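Local coordinates for protein histidine--tRNA ligase (PDB 1QE0) that attaches L-histidine to its cognate tRNA at the expense of ATP, releasing AMP and diphosphate, and works as a homodimer, at residues E327-A341 / L378-L391. Residues are numbered along the deposited sequence; the frame is centred on the assembly and turned at random.
Sequences EENLDLFIVTMGDQA and LGAKFTIVIGDQEL
Strands 332-336 and 382-386 run parallel with their short axes 24° apart, and backbone bonds pass alternately between them: Phe333 N takes Phe382 O, Ile384 N takes Phe333 O, Val335 N reaches Ile384 O at 2.7 Å, and Met337 N ends the run on Ile386 O. Ahead of the strands Lys381 N binds Leu330 O at 2.8 Å; at the second's start Phe382 N sits above the carbonyl plane of Asp331 in a more bent bond.

On one face of the sheet Ile334 lies alongside Ile384, both pointing the same way, with Ile334 CG1 3.9 Å from Ile384 CD1. Ile384 keeps CG1 between its backbone N and carbonyl carbon (chi1 62°), bringing that branch up to Leu332 CD2, whose side chain crosses it at about a right angle. Ile334 CG2 meets Ile386 CD1. Helix 338-353 packs on Leu332, Ile334 and Thr336 of this face. The two strands lie side by side, second and third across a five-stranded mixed sheet in the C-terminal anticodon-binding domain of this class II synthetase, joined through helix 338-353, strand 359-361 and helix 368-377.

That second helix covers the opposite face, touching Phe333, Val335 and Thr383. Here Val335 CB approaches Val385 CG2 to 3.8 Å, and Phe333 CB rests on Ala380 CB at 3.6 Å. With CG anti to the backbone N (chi1 -169°), the Phe333 ring leans forward along its strand; Leu330 CD2 lies in plane at its edge and Leu378 CD2 approaches obliquely.

At the far end Leu391 CD2 touches Gln340 CG at 3.5 Å, and a water links Gln340 NE2, weakly, to Asp388 O. At the entrance the extended Lys381 crosses poorly ordered Glu327 in a salt bridge whose hydrogen bond, NZ to OE1 3.3 Å, is weak.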
# COMPACT_ATOMS: atom_id res chain seq x y z
N GLU A 327 -5.67 -16.07 -6.04
CA GLU A 327 -6.78 -17.03 -5.99
C GLU A 327 -8.20 -16.54 -6.20
O GLU A 327 -9.06 -17.33 -6.56
CB GLU A 327 -6.74 -17.88 -4.71
CG GLU A 327 -7.64 -19.13 -4.81
CD GLU A 327 -7.70 -19.97 -3.54
OE1 GLU A 327 -8.72 -19.86 -2.82
OE2 GLU A 327 -6.74 -20.74 -3.28
N GLU A 328 -8.44 -15.25 -5.96
CA GLU A 328 -9.76 -14.60 -6.08
C GLU A 328 -10.97 -15.50 -6.41
O GLU A 328 -11.60 -15.38 -7.47
CB GLU A 328 -9.66 -13.46 -7.10
CG GLU A 328 -10.29 -12.15 -6.61
CD GLU A 328 -11.57 -11.79 -7.33
OE1 GLU A 328 -11.53 -10.86 -8.17
OE2 GLU A 328 -12.61 -12.44 -7.05
N ASN A 329 -11.33 -16.35 -5.44
CA ASN A 329 -12.41 -17.32 -5.61
C ASN A 329 -13.20 -17.45 -4.32
O ASN A 329 -12.60 -17.52 -3.26
CB ASN A 329 -11.82 -18.70 -5.91
CG ASN A 329 -11.98 -19.11 -7.35
OD1 ASN A 329 -11.91 -18.28 -8.27
ND2 ASN A 329 -12.19 -20.40 -7.57
N LEU A 330 -14.51 -17.55 -4.42
CA LEU A 330 -15.36 -17.73 -3.25
C LEU A 330 -15.25 -19.21 -2.87
O LEU A 330 -15.27 -20.06 -3.74
CB LEU A 330 -16.80 -17.43 -3.63
CG LEU A 330 -17.77 -16.85 -2.60
CD1 LEU A 330 -17.24 -15.52 -2.10
CD2 LEU A 330 -19.10 -16.62 -3.25
N ASP A 331 -15.13 -19.52 -1.59
CA ASP A 331 -15.06 -20.91 -1.15
C ASP A 331 -16.38 -21.66 -1.21
O ASP A 331 -16.39 -22.81 -1.55
CB ASP A 331 -14.60 -21.02 0.29
CG ASP A 331 -13.14 -21.14 0.41
OD1 ASP A 331 -12.51 -20.11 0.70
OD2 ASP A 331 -12.65 -22.28 0.24
N LEU A 332 -17.49 -21.01 -0.88
CA LEU A 332 -18.77 -21.69 -0.83
C LEU A 332 -19.90 -20.78 -1.20
O LEU A 332 -20.02 -19.71 -0.60
CB LEU A 332 -19.04 -22.10 0.60
CG LEU A 332 -19.94 -23.30 0.92
CD1 LEU A 332 -20.57 -23.08 2.28
CD2 LEU A 332 -21.01 -23.53 -0.14
N PHE A 333 -20.72 -21.18 -2.17
CA PHE A 333 -21.88 -20.37 -2.50
C PHE A 333 -23.12 -21.15 -2.03
O PHE A 333 -23.25 -22.37 -2.30
CB PHE A 333 -21.96 -19.99 -3.96
CG PHE A 333 -23.01 -18.94 -4.25
CD1 PHE A 333 -22.69 -17.61 -4.19
CD2 PHE A 333 -24.32 -19.30 -4.57
CE1 PHE A 333 -23.65 -16.65 -4.46
CE2 PHE A 333 -25.29 -18.34 -4.84
CZ PHE A 333 -24.95 -17.01 -4.78
N ILE A 334 -23.96 -20.49 -1.24
CA ILE A 334 -25.17 -21.09 -0.68
C ILE A 334 -26.42 -20.81 -1.52
O ILE A 334 -26.81 -19.65 -1.71
CB ILE A 334 -25.37 -20.61 0.76
CG1 ILE A 334 -24.18 -21.05 1.61
CG2 ILE A 334 -26.63 -21.16 1.34
CD1 ILE A 334 -24.14 -20.42 2.96
N VAL A 335 -26.99 -21.90 -2.05
CA VAL A 335 -28.20 -21.91 -2.87
C VAL A 335 -29.30 -22.36 -1.94
O VAL A 335 -29.19 -23.44 -1.36
CB VAL A 335 -28.09 -22.97 -3.95
CG1 VAL A 335 -29.41 -23.07 -4.72
CG2 VAL A 335 -26.92 -22.66 -4.87
N THR A 336 -30.34 -21.54 -1.77
CA THR A 336 -31.46 -21.85 -0.86
C THR A 336 -32.83 -21.95 -1.52
O THR A 336 -33.11 -21.27 -2.52
CB THR A 336 -31.56 -20.80 0.24
OG1 THR A 336 -31.52 -19.50 -0.36
CG2 THR A 336 -30.40 -20.94 1.20
N MET A 337 -33.69 -22.80 -0.95
CA MET A 337 -35.03 -23.01 -1.49
C MET A 337 -36.07 -22.55 -0.50
O MET A 337 -36.25 -23.17 0.54
CB MET A 337 -35.26 -24.48 -1.80
CG MET A 337 -34.18 -25.10 -2.66
SD MET A 337 -33.81 -24.03 -4.02
CE MET A 337 -34.98 -24.64 -5.19
N GLY A 338 -36.74 -21.46 -0.81
CA GLY A 338 -37.76 -20.98 0.11
C GLY A 338 -37.26 -20.29 1.38
O GLY A 338 -36.12 -20.53 1.80
N ASP A 339 -38.13 -19.50 2.01
CA ASP A 339 -37.83 -18.71 3.21
C ASP A 339 -37.13 -19.35 4.37
O ASP A 339 -36.16 -18.79 4.86
CB ASP A 339 -39.08 -18.03 3.74
CG ASP A 339 -39.67 -17.06 2.74
OD1 ASP A 339 -38.90 -16.23 2.19
OD2 ASP A 339 -40.90 -17.15 2.51
N GLN A 340 -37.63 -20.50 4.82
CA GLN A 340 -37.03 -21.22 5.95
C GLN A 340 -35.56 -21.47 5.71
O GLN A 340 -34.72 -21.02 6.47
CB GLN A 340 -37.76 -22.55 6.21
CG GLN A 340 -37.17 -23.37 7.37
CD GLN A 340 -37.92 -24.68 7.65
OE1 GLN A 340 -38.66 -24.78 8.63
NE2 GLN A 340 -37.71 -25.69 6.82
N ALA A 341 -35.27 -22.14 4.60
CA ALA A 341 -33.92 -22.47 4.22
C ALA A 341 -33.12 -21.20 4.02
O ALA A 341 -31.98 -21.10 4.47
CB ALA A 341 -33.92 -23.29 2.96
N LEU A 378 -19.10 -16.12 -9.45
CA LEU A 378 -18.26 -15.73 -8.31
C LEU A 378 -17.05 -16.64 -8.12
O LEU A 378 -16.22 -16.40 -7.25
CB LEU A 378 -19.11 -15.80 -7.05
CG LEU A 378 -19.95 -14.59 -6.69
CD1 LEU A 378 -20.32 -13.78 -7.89
CD2 LEU A 378 -21.16 -15.07 -5.97
N GLY A 379 -16.96 -17.73 -8.88
CA GLY A 379 -15.85 -18.64 -8.70
C GLY A 379 -15.97 -19.58 -7.50
O GLY A 379 -14.97 -20.17 -7.05
N ALA A 380 -17.20 -19.77 -6.99
CA ALA A 380 -17.46 -20.66 -5.86
C ALA A 380 -16.85 -22.03 -6.08
O ALA A 380 -17.30 -22.78 -6.94
CB ALA A 380 -18.93 -20.82 -5.69
N LYS A 381 -15.81 -22.36 -5.32
CA LYS A 381 -15.17 -23.66 -5.47
C LYS A 381 -16.19 -24.73 -5.20
O LYS A 381 -16.17 -25.75 -5.85
CB LYS A 381 -14.03 -23.85 -4.49
CG LYS A 381 -12.79 -23.07 -4.76
CD LYS A 381 -11.89 -23.28 -3.58
CE LYS A 381 -10.58 -22.53 -3.72
NZ LYS A 381 -9.62 -23.01 -2.66
N PHE A 382 -17.04 -24.51 -4.21
CA PHE A 382 -18.08 -25.47 -3.85
C PHE A 382 -19.42 -24.81 -3.81
O PHE A 382 -19.50 -23.58 -3.81
CB PHE A 382 -17.81 -26.08 -2.50
CG PHE A 382 -16.51 -26.75 -2.43
CD1 PHE A 382 -16.42 -28.11 -2.59
CD2 PHE A 382 -15.36 -26.01 -2.30
CE1 PHE A 382 -15.19 -28.74 -2.64
CE2 PHE A 382 -14.13 -26.62 -2.34
CZ PHE A 382 -14.04 -27.99 -2.51
N THR A 383 -20.46 -25.62 -3.71
CA THR A 383 -21.82 -25.15 -3.68
C THR A 383 -22.65 -26.06 -2.79
O THR A 383 -22.23 -27.16 -2.44
CB THR A 383 -22.39 -25.13 -5.11
OG1 THR A 383 -22.19 -23.84 -5.69
CG2 THR A 383 -23.83 -25.48 -5.16
N ILE A 384 -23.76 -25.51 -2.28
CA ILE A 384 -24.71 -26.28 -1.48
C ILE A 384 -26.10 -25.68 -1.76
O ILE A 384 -26.22 -24.47 -2.04
CB ILE A 384 -24.43 -26.27 0.03
CG1 ILE A 384 -24.50 -24.88 0.59
CG2 ILE A 384 -23.13 -26.93 0.36
CD1 ILE A 384 -24.45 -24.90 2.08
N VAL A 385 -27.12 -26.55 -1.78
CA VAL A 385 -28.52 -26.14 -2.02
C VAL A 385 -29.27 -26.53 -0.77
O VAL A 385 -29.45 -27.72 -0.53
CB VAL A 385 -29.15 -26.90 -3.19
CG1 VAL A 385 -30.61 -26.44 -3.39
CG2 VAL A 385 -28.33 -26.71 -4.48
N ILE A 386 -29.61 -25.55 0.07
CA ILE A 386 -30.32 -25.81 1.32
C ILE A 386 -31.79 -25.62 1.05
O ILE A 386 -32.21 -24.58 0.55
CB ILE A 386 -29.94 -24.84 2.45
CG1 ILE A 386 -28.44 -24.83 2.69
CG2 ILE A 386 -30.58 -25.29 3.74
CD1 ILE A 386 -28.03 -23.81 3.70
N GLY A 387 -32.55 -26.66 1.36
CA GLY A 387 -33.99 -26.65 1.18
C GLY A 387 -34.55 -27.25 2.44
O GLY A 387 -33.79 -27.72 3.27
N ASP A 388 -35.86 -27.35 2.57
CA ASP A 388 -36.41 -27.87 3.80
C ASP A 388 -36.11 -29.35 4.07
O ASP A 388 -36.00 -29.74 5.23
CB ASP A 388 -37.90 -27.54 3.90
CG ASP A 388 -38.25 -26.09 3.44
OD1 ASP A 388 -39.43 -25.87 3.05
OD2 ASP A 388 -37.37 -25.19 3.46
N GLN A 389 -35.91 -30.16 3.04
CA GLN A 389 -35.62 -31.55 3.31
C GLN A 389 -34.25 -31.67 3.95
O GLN A 389 -34.06 -32.42 4.90
CB GLN A 389 -35.74 -32.43 2.07
CG GLN A 389 -35.07 -31.89 0.83
CD GLN A 389 -35.10 -32.89 -0.35
OE1 GLN A 389 -35.02 -34.09 -0.14
NE2 GLN A 389 -35.24 -32.38 -1.58
N GLU A 390 -33.31 -30.85 3.48
CA GLU A 390 -31.94 -30.82 4.01
C GLU A 390 -31.95 -30.24 5.42
O GLU A 390 -31.14 -30.61 6.28
CB GLU A 390 -31.03 -29.95 3.12
CG GLU A 390 -30.76 -30.51 1.73
CD GLU A 390 -31.85 -30.21 0.69
OE1 GLU A 390 -32.73 -29.37 0.93
OE2 GLU A 390 -31.81 -30.80 -0.41
N LEU A 391 -32.90 -29.34 5.66
CA LEU A 391 -33.02 -28.66 6.93
C LEU A 391 -33.43 -29.61 8.02
O LEU A 391 -33.10 -29.39 9.18
CB LEU A 391 -34.01 -27.50 6.81
CG LEU A 391 -33.55 -26.13 7.31
CD1 LEU A 391 -32.05 -25.98 7.21
CD2 LEU A 391 -34.24 -25.06 6.50
O HOH W 1 -37.27 -28.32 7.67